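PDB 5VM2: alcohol dehydrogenase from Escherichia coli, which probably interconverts an alcohol and its carbonyl compound with NAD(H) or NADP(H), though its substrate is unknown, as a zinc-binding member of the medium-chain alcohol dehydrogenase family. Local coordinates for residues Gly104-Cys109 and Arg292-Tyr297; Lys171-Gly176 and Gln230-Asp235. One frame throughout, in Å; residues are numbered along the deposited sequence.

How the contacts relate
Contact 1 (104-109 with 292-297) ties the loop of the four-cysteine zinc site to the loop leaving the last strand of the parallel sheet, whereas contact 2 (171-176 with 230-235) lies within the Rossmann-type domain, between a central strand and the end of a helix. Both segments of contact 2 fall in sequence between those of contact 1. Their centres are 28 Å apart and their nearest atoms about 14 Å, so neither touches the other. Contact 1 also borders the second metal position: the side chain of Y293 is about 6 Å from the magnesium ion bound by H65, E66 and E152. Contact 2 lies farther out, 24 Å from the chain centre against 13 Å.

Contact 1. Residues Gly104-Cys109 and Arg292-Tyr297; sequences GKYNIC and RYANRY. With ZN (zinc ion), chain D.
The four-cysteine zinc lobe of the zinc-containing alcohol dehydrogenases docks here on the loop 292-297, with Y106 and N107 touching Y293, A294 and N295. The zinc ion is held by C109 SG at 2.3 Å and by C95, C98 and C101, which fixes the loop 104-109 at one end. Y106 carries the docking. Its CG lies between the backbone N and the carbonyl carbon (chi1 70°), and its ring ends on the opposite loop, where N295 N donates to Y106 OH at 2.9 Å in a nearly straight bond (179°). E90 is a second partner of that hydroxyl. A294 CB sits over one face of the Y106 ring, 4.1 Å from its centroid and shifted toward the rim, a CH-pi contact. N295 OD1 comes instead at the edge of the Y106 ring, in plane, 3.0 Å from Y106 CE2; the amide is turned 72° from the ring. Y106 OH and CE2 thus meet the backbone and the side chain of one residue. N107 turns its CB onto Y293 O at 3.1 Å, while N107 OD1 lies 3.6 Å from A294 CB and N107 ND2 is hydrogen-bonded to F291 O, just before the loop. A water bridges the segments farther on, giving a hydrogen bond to N107 O (2.7 Å) and taking one from R292 NH1. The zinc-site loop after helix 99-102 is thereby joined to the loop between strand 286-290 and helix 297-305, with helix 145-163 alongside: H159 touches N107, and E152 OE2 is hydrogen-bonded to Y293 OH.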
loop_
_atom_site.group_PDB
_atom_site.type_symbol
_atom_site.label_atom_id
_atom_site.label_comp_id
_atom_site.label_asym_id
_atom_site.label_seq_id
_atom_site.Cartn_x
_atom_site.Cartn_y
_atom_site.Cartn_z
ATOM N N GLY A 104 1.915 -20.970 -1.251
ATOM C CA GLY A 104 2.663 -19.829 -0.772
ATOM C C GLY A 104 2.314 -18.510 -1.420
ATOM O O GLY A 104 3.057 -17.538 -1.238
ATOM N N LYS A 105 1.216 -18.447 -2.171
ATOM C CA LYS A 105 0.783 -17.237 -2.860
ATOM C C LYS A 105 -0.626 -16.839 -2.430
ATOM O O LYS A 105 -1.466 -16.495 -3.262
ATOM C CB LYS A 105 0.828 -17.422 -4.377
ATOM C CG LYS A 105 2.217 -17.548 -5.003
ATOM C CD LYS A 105 2.079 -17.752 -6.517
ATOM C CE LYS A 105 3.422 -17.935 -7.223
ATOM N NZ LYS A 105 3.227 -18.306 -8.665
ATOM N N TYR A 106 -0.905 -16.869 -1.123
ATOM C CA TYR A 106 -2.259 -16.567 -0.666
ATOM C C TYR A 106 -2.738 -15.193 -1.122
ATOM O O TYR A 106 -3.950 -14.962 -1.175
ATOM C CB TYR A 106 -2.357 -16.693 0.863
ATOM C CG TYR A 106 -1.632 -15.638 1.694
ATOM C CD1 TYR A 106 -2.161 -14.360 1.858
ATOM C CD2 TYR A 106 -0.447 -15.939 2.360
ATOM C CE1 TYR A 106 -1.513 -13.402 2.634
ATOM C CE2 TYR A 106 0.208 -14.981 3.143
ATOM C CZ TYR A 106 -0.334 -13.716 3.274
ATOM O OH TYR A 106 0.297 -12.750 4.043
ATOM N N ASN A 107 -1.821 -14.284 -1.473
ATOM C CA ASN A 107 -2.237 -12.950 -1.894
ATOM C C ASN A 107 -3.070 -12.989 -3.167
ATOM O O ASN A 107 -3.913 -12.109 -3.379
ATOM C CB ASN A 107 -1.023 -12.038 -2.084
ATOM C CG ASN A 107 0.001 -12.604 -3.050
ATOM O OD1 ASN A 107 0.346 -13.784 -2.990
ATOM N ND2 ASN A 107 0.518 -11.750 -3.932
ATOM N N ILE A 108 -2.855 -13.986 -4.026
ATOM C CA ILE A 108 -3.638 -14.107 -5.250
ATOM C C ILE A 108 -4.784 -15.101 -5.087
ATOM O O ILE A 108 -5.359 -15.545 -6.083
ATOM C CB ILE A 108 -2.749 -14.467 -6.457
ATOM C CG1 ILE A 108 -2.233 -15.903 -6.363
ATOM C CG2 ILE A 108 -1.578 -13.491 -6.575
ATOM C CD1 ILE A 108 -1.280 -16.280 -7.495
ATOM N N CYS A 109 -5.130 -15.454 -3.849
ATOM C CA CYS A 109 -6.251 -16.342 -3.581
ATOM C C CYS A 109 -7.524 -15.789 -4.219
ATOM O O CYS A 109 -7.855 -14.611 -4.013
ATOM C CB CYS A 109 -6.451 -16.502 -2.071
ATOM S SG CYS A 109 -7.972 -17.367 -1.563
ATOM N N ARG A 292 -0.386 -6.662 -3.954
ATOM C CA ARG A 292 -0.453 -6.569 -2.498
ATOM C C ARG A 292 0.776 -7.191 -1.841
ATOM O O ARG A 292 1.895 -6.707 -2.031
ATOM C CB ARG A 292 -1.742 -7.222 -1.981
ATOM C CG ARG A 292 -3.010 -6.487 -2.426
ATOM C CD ARG A 292 -4.274 -7.231 -2.025
ATOM N NE ARG A 292 -5.484 -6.550 -2.480
ATOM C CZ ARG A 292 -6.641 -7.163 -2.707
ATOM N NH1 ARG A 292 -6.746 -8.472 -2.523
ATOM N NH2 ARG A 292 -7.694 -6.469 -3.120
ATOM N N TYR A 293 0.590 -8.253 -1.062
ATOM C CA TYR A 293 1.684 -8.782 -0.255
ATOM C C TYR A 293 1.311 -10.178 0.212
ATOM O O TYR A 293 0.130 -10.502 0.356
ATOM C CB TYR A 293 1.965 -7.885 0.960
ATOM C CG TYR A 293 0.708 -7.185 1.390
ATOM C CD1 TYR A 293 -0.291 -7.877 2.064
ATOM C CD2 TYR A 293 0.480 -5.856 1.061
ATOM C CE1 TYR A 293 -1.462 -7.259 2.425
ATOM C CE2 TYR A 293 -0.690 -5.232 1.417
ATOM C CZ TYR A 293 -1.656 -5.940 2.099
ATOM O OH TYR A 293 -2.829 -5.324 2.451
ATOM N N ALA A 294 2.335 -10.990 0.454
ATOM C CA ALA A 294 2.173 -12.278 1.112
ATOM C C ALA A 294 3.350 -12.476 2.049
ATOM O O ALA A 294 4.501 -12.360 1.619
ATOM C CB ALA A 294 2.100 -13.427 0.098
ATOM N N ASN A 295 3.055 -12.756 3.321
ATOM C CA ASN A 295 4.047 -13.063 4.357
ATOM C C ASN A 295 5.080 -11.946 4.533
ATOM O O ASN A 295 6.235 -12.211 4.876
ATOM C CB ASN A 295 4.756 -14.392 4.068
ATOM C CG ASN A 295 3.789 -15.501 3.683
ATOM O OD1 ASN A 295 2.830 -15.776 4.400
ATOM N ND2 ASN A 295 4.037 -16.137 2.542
ATOM N N ARG A 296 4.657 -10.687 4.370
ATOM C CA ARG A 296 5.566 -9.549 4.467
ATOM C C ARG A 296 5.392 -8.712 5.725
ATOM O O ARG A 296 6.231 -7.840 5.980
ATOM C CB ARG A 296 5.408 -8.622 3.251
ATOM C CG ARG A 296 5.362 -9.322 1.913
ATOM C CD ARG A 296 6.626 -10.145 1.645
ATOM N NE ARG A 296 6.658 -10.599 0.255
ATOM C CZ ARG A 296 7.622 -11.342 -0.274
ATOM N NH1 ARG A 296 8.651 -11.737 0.469
ATOM N NH2 ARG A 296 7.558 -11.696 -1.552
ATOM N N TYR A 297 4.315 -8.906 6.486
ATOM C CA TYR A 297 4.064 -8.015 7.616
ATOM C C TYR A 297 5.164 -8.093 8.664
ATOM O O TYR A 297 5.665 -7.033 9.073
ATOM C CB TYR A 297 2.677 -8.292 8.213
ATOM C CG TYR A 297 1.647 -7.247 7.817
ATOM C CD1 TYR A 297 1.423 -6.947 6.480
ATOM C CD2 TYR A 297 0.914 -6.557 8.775
ATOM C CE1 TYR A 297 0.495 -5.991 6.098
ATOM C CE2 TYR A 297 -0.026 -5.594 8.405
ATOM C CZ TYR A 297 -0.228 -5.317 7.062
ATOM O OH TYR A 297 -1.152 -4.369 6.681
HETATM ZN ZN ZN D . -7.128 -19.468 -1.174
HETATM O O HOH W 1 2.234 -11.132 6.449
HETATM O O HOH W 2 -4.835 -10.473 -1.438
#

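Contact 2. Residues Lys171-Gly176 and Gln230-Asp235; sequences KIIILG and QQFTED
A lysine tip laid over a phenylalanine face is the striking feature of this contact: the side chains of K171 and F232 meet tip to tip. K171 NZ is 3.9 Å from the F232 ring centroid and 27° off the ring normal, a cation-pi arrangement. K171 CE lies on the same face, 3.8 Å above the plane of the F232 ring and over its centre, adding a CH-pi contact. The lysine chain reaches this position by bending at its end, with chi3 66° carrying CE round and chi4 73° turning NZ. K171 CE also packs against the backbone at the helix end, 3.1 Å from F232 O. F232 CE1 meets I172 O at 3.5 Å and I173 CG1 at 4.0 Å, the I173 and F232 side chains running by one another and pointing opposite ways. Helix 225-232 stops here in a Schellman motif, with D235 N bonded to Q230 O and E234 N to Q231 O, and F232 also touches strand 195-200 beside strand 171-175. The evidence describes a helix C-terminus packed on central strand 171-175 of the Rossmann-type sheet through apolar and cation-pi contacts. The ammonium has acidic neighbours, E195 in a long, weak ion pair and E234 OE1, which is 4.8 Å from K171 NZ and so near but not in contact; both would be expected to favour its charged form.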
loop_
_atom_site.group_PDB
_atom_site.type_symbol
_atom_site.label_atom_id
_atom_site.label_comp_id
_atom_site.label_asym_id
_atom_site.label_seq_id
_atom_site.Cartn_x
_atom_site.Cartn_y
_atom_site.Cartn_z
ATOM N N LYS A 171 21.365 -2.397 -10.034
ATOM C CA LYS A 171 20.998 -1.002 -10.221
ATOM C C LYS A 171 19.498 -0.919 -10.437
ATOM O O LYS A 171 18.941 -1.673 -11.238
ATOM C CB LYS A 171 21.739 -0.394 -11.410
ATOM C CG LYS A 171 23.238 -0.347 -11.240
ATOM C CD LYS A 171 23.884 0.494 -12.328
ATOM C CE LYS A 171 23.485 1.952 -12.201
ATOM N NZ LYS A 171 24.147 2.624 -11.047
ATOM N N ILE A 172 18.846 0.004 -9.735
ATOM C CA ILE A 172 17.391 0.039 -9.658
ATOM C C ILE A 172 16.886 1.404 -10.108
ATOM O O ILE A 172 17.459 2.444 -9.760
ATOM C CB ILE A 172 16.918 -0.297 -8.229
ATOM C CG1 ILE A 172 17.304 -1.744 -7.897
ATOM C CG2 ILE A 172 15.412 -0.098 -8.078
ATOM C CD1 ILE A 172 16.707 -2.261 -6.632
ATOM N N ILE A 173 15.820 1.388 -10.909
ATOM C CA ILE A 173 15.084 2.585 -11.295
ATOM C C ILE A 173 13.659 2.420 -10.797
ATOM O O ILE A 173 13.007 1.413 -11.094
ATOM C CB ILE A 173 15.096 2.811 -12.813
ATOM C CG1 ILE A 173 16.521 3.047 -13.316
ATOM C CG2 ILE A 173 14.204 3.992 -13.164
ATOM C CD1 ILE A 173 16.625 3.122 -14.825
ATOM N N ILE A 174 13.180 3.399 -10.043
ATOM C CA ILE A 174 11.811 3.419 -9.552
ATOM C C ILE A 174 11.077 4.549 -10.262
ATOM O O ILE A 174 11.433 5.726 -10.110
ATOM C CB ILE A 174 11.769 3.588 -8.029
ATOM C CG1 ILE A 174 12.392 2.351 -7.370
ATOM C CG2 ILE A 174 10.341 3.802 -7.553
ATOM C CD1 ILE A 174 12.537 2.464 -5.900
ATOM N N LEU A 175 10.068 4.192 -11.053
ATOM C CA LEU A 175 9.245 5.174 -11.750
ATOM C C LEU A 175 8.071 5.532 -10.846
ATOM O O LEU A 175 7.150 4.729 -10.658
ATOM C CB LEU A 175 8.773 4.628 -13.094
ATOM C CG LEU A 175 9.875 4.202 -14.070
ATOM C CD1 LEU A 175 9.266 3.687 -15.368
ATOM C CD2 LEU A 175 10.846 5.341 -14.344
ATOM N N GLY A 176 8.118 6.726 -10.266
ATOM C CA GLY A 176 7.077 7.157 -9.357
ATOM C C GLY A 176 7.599 7.341 -7.949
ATOM O O GLY A 176 8.207 6.432 -7.376
ATOM N N GLN A 230 19.848 6.350 -18.828
ATOM C CA GLN A 230 20.947 5.725 -19.554
ATOM C C GLN A 230 22.295 6.192 -19.020
ATOM O O GLN A 230 23.247 5.407 -18.938
ATOM C CB GLN A 230 20.822 6.017 -21.050
ATOM C CG GLN A 230 19.764 5.180 -21.755
ATOM C CD GLN A 230 20.003 3.690 -21.595
ATOM O OE1 GLN A 230 19.435 3.051 -20.708
ATOM N NE2 GLN A 230 20.848 3.129 -22.453
ATOM N N GLN A 231 22.399 7.474 -18.659
ATOM C CA GLN A 231 23.592 7.943 -17.962
ATOM C C GLN A 231 23.752 7.224 -16.629
ATOM O O GLN A 231 24.840 6.743 -16.293
ATOM C CB GLN A 231 23.515 9.455 -17.753
ATOM C CG GLN A 231 24.630 10.008 -16.879
ATOM C CD GLN A 231 24.412 11.461 -16.504
ATOM O OE1 GLN A 231 23.667 12.182 -17.169
ATOM N NE2 GLN A 231 25.062 11.897 -15.432
ATOM N N PHE A 232 22.662 7.133 -15.862
ATOM C CA PHE A 232 22.704 6.485 -14.555
ATOM C C PHE A 232 23.199 5.046 -14.658
ATOM O O PHE A 232 23.973 4.585 -13.810
ATOM C CB PHE A 232 21.314 6.553 -13.918
ATOM C CG PHE A 232 21.134 5.672 -12.713
ATOM C CD1 PHE A 232 20.231 4.617 -12.741
ATOM C CD2 PHE A 232 21.836 5.911 -11.544
ATOM C CE1 PHE A 232 20.051 3.804 -11.630
ATOM C CE2 PHE A 232 21.661 5.106 -10.428
ATOM C CZ PHE A 232 20.770 4.057 -10.467
ATOM N N THR A 233 22.785 4.325 -15.703
ATOM C CA THR A 233 23.141 2.923 -15.877
ATOM C C THR A 233 24.263 2.718 -16.886
ATOM O O THR A 233 24.495 1.581 -17.315
ATOM C CB THR A 233 21.914 2.107 -16.299
ATOM O OG1 THR A 233 21.465 2.544 -17.589
ATOM C CG2 THR A 233 20.787 2.271 -15.289
ATOM N N GLU A 234 24.959 3.787 -17.277
ATOM C CA GLU A 234 26.085 3.693 -18.204
ATOM C C GLU A 234 25.675 3.014 -19.508
ATOM O O GLU A 234 26.396 2.171 -20.042
ATOM C CB GLU A 234 27.268 2.967 -17.559
ATOM C CG GLU A 234 27.994 3.795 -16.517
ATOM C CD GLU A 234 28.376 2.985 -15.298
ATOM O OE1 GLU A 234 27.601 2.984 -14.319
ATOM O OE2 GLU A 234 29.450 2.350 -15.322
ATOM N N ASP A 235 24.495 3.373 -20.011
ATOM C CA ASP A 235 23.933 2.865 -21.260
ATOM C C ASP A 235 23.666 1.367 -21.223
ATOM O O ASP A 235 23.435 0.756 -22.273
ATOM C CB ASP A 235 24.830 3.208 -22.454
ATOM C CG ASP A 235 25.210 4.670 -22.483
ATOM O OD1 ASP A 235 24.304 5.523 -22.378
ATOM O OD2 ASP A 235 26.416 4.968 -22.603
#